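Side-chain contacts in SusD homolog (PDB 3EHM), which probably binds mucin O-glycans at the cell surface of a human gut bacterium, as a SusD-like outer-membrane lipoprotein built on tetratricopeptide-type helices: residues S345-Y348 and F349-E353; Q370-N373 and I374-E378. All coordinates share one frame; numbering follows the deposited sequence.

Contact 1 of 2, residues S345-Y348 and F349-E353; sequences SETY and FLKAE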
loop_
_atom_site.group_PDB
_atom_site.type_symbol
_atom_site.label_atom_id
_atom_site.label_comp_id
_atom_site.label_asym_id
_atom_site.label_seq_id
_atom_site.Cartn_x
_atom_site.Cartn_y
_atom_site.Cartn_z
ATOM N N SER A 345 -1.428 -2.484 13.839
ATOM C CA SER A 345 -1.374 -3.892 13.463
ATOM C C SER A 345 -0.172 -4.202 12.578
ATOM O O SER A 345 0.452 -5.253 12.718
ATOM C CB SER A 345 -2.674 -4.320 12.767
ATOM O OG SER A 345 -2.931 -3.552 11.604
ATOM N N GLU A 346 0.170 -3.287 11.676
ATOM C CA GLU A 346 1.303 -3.521 10.786
ATOM C C GLU A 346 2.596 -3.689 11.583
ATOM O O GLU A 346 3.424 -4.552 11.277
ATOM C CB GLU A 346 1.472 -2.371 9.792
ATOM C CG GLU A 346 2.450 -2.710 8.676
ATOM C CD GLU A 346 2.758 -1.544 7.759
ATOM O OE1 GLU A 346 1.907 -0.637 7.617
ATOM O OE2 GLU A 346 3.854 -1.552 7.162
ATOM N N THR A 347 2.767 -2.859 12.604
ATOM C CA THR A 347 3.959 -2.930 13.440
ATOM C C THR A 347 4.174 -4.343 13.981
ATOM O O THR A 347 5.292 -4.866 13.957
ATOM C CB THR A 347 3.859 -1.946 14.621
ATOM O OG1 THR A 347 3.811 -0.605 14.117
ATOM C CG2 THR A 347 5.057 -2.088 15.541
ATOM N N TYR A 348 3.107 -4.969 14.464
ATOM C CA TYR A 348 3.240 -6.314 15.001
ATOM C C TYR A 348 3.625 -7.347 13.949
ATOM O O TYR A 348 4.422 -8.240 14.227
ATOM C CB TYR A 348 1.956 -6.737 15.720
ATOM C CG TYR A 348 1.728 -5.953 16.991
ATOM C CD1 TYR A 348 0.996 -4.771 16.978
ATOM C CD2 TYR A 348 2.307 -6.358 18.194
ATOM C CE1 TYR A 348 0.843 -4.006 18.127
ATOM C CE2 TYR A 348 2.163 -5.597 19.352
ATOM C CZ TYR A 348 1.430 -4.423 19.308
ATOM O OH TYR A 348 1.294 -3.657 20.439
ATOM N N PHE A 349 3.081 -7.230 12.741
ATOM C CA PHE A 349 3.418 -8.192 11.694
ATOM C C PHE A 349 4.851 -7.997 11.226
ATOM O O PHE A 349 5.524 -8.953 10.833
ATOM C CB PHE A 349 2.439 -8.078 10.527
ATOM C CG PHE A 349 1.061 -8.578 10.855
ATOM C CD1 PHE A 349 0.861 -9.905 11.212
ATOM C CD2 PHE A 349 -0.032 -7.719 10.832
ATOM C CE1 PHE A 349 -0.407 -10.371 11.546
ATOM C CE2 PHE A 349 -1.303 -8.174 11.164
ATOM C CZ PHE A 349 -1.491 -9.504 11.523
ATOM N N LEU A 350 5.311 -6.752 11.270
ATOM C CA LEU A 350 6.681 -6.430 10.893
ATOM C C LEU A 350 7.616 -7.037 11.941
ATOM O O LEU A 350 8.644 -7.617 11.601
ATOM C CB LEU A 350 6.872 -4.913 10.838
ATOM C CG LEU A 350 6.236 -4.214 9.632
ATOM C CD1 LEU A 350 6.282 -2.700 9.821
ATOM C CD2 LEU A 350 6.966 -4.631 8.362
ATOM N N LYS A 351 7.254 -6.901 13.215
ATOM C CA LYS A 351 8.066 -7.462 14.292
ATOM C C LYS A 351 8.066 -8.989 14.198
ATOM O O LYS A 351 9.077 -9.638 14.472
ATOM C CB LYS A 351 7.528 -7.012 15.658
ATOM C CG LYS A 351 7.711 -5.522 15.912
ATOM C CD LYS A 351 7.243 -5.100 17.299
ATOM C CE LYS A 351 8.125 -5.681 18.387
ATOM N NZ LYS A 351 7.727 -5.185 19.737
ATOM N N ALA A 352 6.931 -9.554 13.798
ATOM C CA ALA A 352 6.807 -11.001 13.651
ATOM C C ALA A 352 7.836 -11.519 12.649
ATOM O O ALA A 352 8.560 -12.487 12.918
ATOM C CB ALA A 352 5.397 -11.354 13.186
ATOM N N GLU A 353 7.901 -10.880 11.487
ATOM C CA GLU A 353 8.854 -11.294 10.466
ATOM C C GLU A 353 10.277 -11.052 10.958
ATOM O O GLU A 353 11.161 -11.883 10.760
ATOM C CB GLU A 353 8.642 -10.520 9.162
ATOM C CG GLU A 353 9.451 -11.093 8.004
ATOM C CD GLU A 353 9.298 -10.313 6.713
ATOM O OE1 GLU A 353 8.252 -9.658 6.526
ATOM O OE2 GLU A 353 10.226 -10.372 5.875
#
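Four successive backbone bonds join Ser345-Tyr348 to Phe349-Glu353 over about two turns of an alpha helix. Phe349 N reaches Ser345 O at 3.3 Å, the longest of the four, while Leu350 N meets Glu346 O at 2.9 Å; Lys351 to Thr347 and Ala352 to Tyr348 continue the ladder.

Carbon-to-oxygen packing follows the same spacing. With CG beside its own backbone N (chi1 -70°), Phe349 leans its ring back one turn, bringing CD2 to 3.1 Å from Ser345 O, oblique to the ring. Leu350 takes a similar torsion and lays CG 3.3 Å from Glu346 O.

Among apolar contacts, the Leu350 and extended Glu346 side chains cross at a slant, Leu350 CD1 4.0 Å from Glu346 CG, so the glutamate's methylene part serves as packing surface; Leu350 also packs on helix 197-215. Thr347 and Lys351 run alongside each other, CG2 to CD 4.1 Å; a long aliphatic chain suits this flank because it can lie against a methyl and still carry its amine on toward Glu240, in a long, weak ion pair.

The polar ends look elsewhere: Glu346 OE1 forms a salt bridge with Arg210 NH1, Thr347 OG1 bonds to Ile239 O and Tyr348 OH to Glu240 O. The i to i+4 bonds are those of any alpha helix; one packed on several sides by others fits the mainly helical, tetratricopeptide-like SusD fold.

Contact 2 of 2, residues Q370-N373 and I374-E378; sequences QGIN and ISFQE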
loop_
_atom_site.group_PDB
_atom_site.type_symbol
_atom_site.label_atom_id
_atom_site.label_comp_id
_atom_site.label_asym_id
_atom_site.label_seq_id
_atom_site.Cartn_x
_atom_site.Cartn_y
_atom_site.Cartn_z
ATOM N N GLN A 370 -0.752 -11.083 18.126
ATOM C CA GLN A 370 -1.117 -9.766 18.640
ATOM C C GLN A 370 -1.471 -8.834 17.481
ATOM O O GLN A 370 -2.312 -7.943 17.619
ATOM C CB GLN A 370 0.010 -9.158 19.476
ATOM C CG GLN A 370 -0.352 -7.793 20.065
ATOM C CD GLN A 370 -1.646 -7.815 20.883
ATOM O OE1 GLN A 370 -2.211 -6.765 21.196
ATOM N NE2 GLN A 370 -2.111 -9.009 21.239
ATOM N N GLY A 371 -0.824 -9.045 16.341
ATOM C CA GLY A 371 -1.110 -8.233 15.171
ATOM C C GLY A 371 -2.538 -8.472 14.716
ATOM O O GLY A 371 -3.249 -7.534 14.360
ATOM N N ILE A 372 -2.965 -9.731 14.731
ATOM C CA ILE A 372 -4.327 -10.066 14.325
ATOM C C ILE A 372 -5.323 -9.497 15.336
ATOM O O ILE A 372 -6.358 -8.943 14.964
ATOM C CB ILE A 372 -4.523 -11.596 14.221
ATOM C CG1 ILE A 372 -3.580 -12.167 13.161
ATOM C CG2 ILE A 372 -5.975 -11.913 13.865
ATOM C CD1 ILE A 372 -3.607 -13.686 13.053
ATOM N N ASN A 373 -5.002 -9.633 16.617
ATOM C CA ASN A 373 -5.860 -9.124 17.681
ATOM C C ASN A 373 -6.052 -7.611 17.518
ATOM O O ASN A 373 -7.170 -7.099 17.597
ATOM C CB ASN A 373 -5.219 -9.421 19.040
ATOM C CG ASN A 373 -6.091 -9.002 20.206
ATOM O OD1 ASN A 373 -5.586 -8.566 21.239
ATOM N ND2 ASN A 373 -7.401 -9.144 20.054
ATOM N N ILE A 374 -4.953 -6.899 17.289
ATOM C CA ILE A 374 -5.012 -5.450 17.110
ATOM C C ILE A 374 -5.839 -5.092 15.874
ATOM O O ILE A 374 -6.597 -4.115 15.881
ATOM C CB ILE A 374 -3.588 -4.851 16.975
ATOM C CG1 ILE A 374 -2.899 -4.848 18.341
ATOM C CG2 ILE A 374 -3.654 -3.434 16.415
ATOM C CD1 ILE A 374 -3.576 -3.946 19.371
ATOM N N SER A 375 -5.709 -5.888 14.819
ATOM C CA SER A 375 -6.462 -5.620 13.602
ATOM C C SER A 375 -7.955 -5.752 13.865
ATOM O O SER A 375 -8.744 -4.938 13.391
ATOM C CB SER A 375 -6.048 -6.571 12.476
ATOM O OG SER A 375 -6.858 -6.358 11.328
ATOM N N PHE A 376 -8.344 -6.782 14.610
ATOM C CA PHE A 376 -9.754 -6.988 14.932
ATOM C C PHE A 376 -10.266 -5.781 15.709
ATOM O O PHE A 376 -11.388 -5.325 15.506
ATOM C CB PHE A 376 -9.933 -8.259 15.768
ATOM C CG PHE A 376 -10.134 -9.505 14.950
ATOM C CD1 PHE A 376 -9.330 -9.771 13.849
ATOM C CD2 PHE A 376 -11.129 -10.416 15.285
ATOM C CE1 PHE A 376 -9.515 -10.925 13.091
ATOM C CE2 PHE A 376 -11.321 -11.570 14.535
ATOM C CZ PHE A 376 -10.512 -11.825 13.435
ATOM N N GLN A 377 -9.436 -5.267 16.605
ATOM C CA GLN A 377 -9.816 -4.106 17.391
ATOM C C GLN A 377 -9.930 -2.887 16.486
ATOM O O GLN A 377 -10.859 -2.092 16.620
ATOM C CB GLN A 377 -8.793 -3.854 18.494
ATOM C CG GLN A 377 -8.812 -4.900 19.601
ATOM C CD GLN A 377 -7.776 -4.623 20.674
ATOM O OE1 GLN A 377 -7.691 -3.514 21.196
ATOM N NE2 GLN A 377 -6.988 -5.634 21.014
ATOM N N GLU A 378 -8.993 -2.745 15.555
ATOM C CA GLU A 378 -9.018 -1.617 14.628
ATOM C C GLU A 378 -10.321 -1.626 13.829
ATOM O O GLU A 378 -10.912 -0.577 13.575
ATOM C CB GLU A 378 -7.821 -1.686 13.665
ATOM C CG GLU A 378 -6.472 -1.631 14.358
ATOM C CD GLU A 378 -5.284 -1.769 13.413
ATOM O OE1 GLU A 378 -5.387 -2.472 12.385
ATOM O OE2 GLU A 378 -4.229 -1.190 13.717
#
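Helix 364-378, part of the helical SusD-like fold, ends in this contact, where Ile372 and Phe376 form an i to i+4 apolar pair. The two side chains point the same way, and Ile372 CG2 lies 3.8 Å from Phe376 CE1. Phe376 keeps CG beside its backbone N (chi1 -89°), which swings CD1 back to 3.3 Å from Ile372 O. Beyond the helix its ring meets that of Tyr387 and rests on Pro286 and Val384, a setting suited to a broad apolar group. With the ring cut back to an alanine, the Ile372 methyl and Tyr387 would probably lose their aromatic neighbour, and a gap would open where it had stood, beside Pro286 and Val384.

The backbone beneath is regular: Ile374 N bonds to Gln370 O at 2.9 Å, and Phe376 N to Ile372 O at 3.0 Å. Ser375 is small enough for its buried place, and its OG is hydrogen-bonded to Arg287 NH1.

On the more open flank, Gln370 bends at chi2 (55°) and brings OE1 to 3.5 Å from Ile374 CG1, a polar group lying against a branched aliphatic one. Asn373 and Gln377 set their amides at 61° to each other, and Gln377 NE2 gives Asn373 OD1 a weak hydrogen bond of 3.3 Å.

Overall arrangement
From the N terminus, the chain reaches contact 1 on helix 344-356, turns, and comes to contact 2 on helix 364-378. The two stand in series, neither nested nor crossed, and each spans consecutive turns of one helix, so neither closes a loop. Their centres lie 11 Å apart and the helices pack directly. Gly371, lacking a side chain, lets Tyr348 CB approach its CA to 3.5 Å, and Phe349 rests against the same glycine. At one end of this interface, Ser345 OG probably hydrogen-bonds Glu378 OE1. The pair is set between helix 197-215, on contact 1, and helix 384-388, on contact 2, while helix 429-445 touches both.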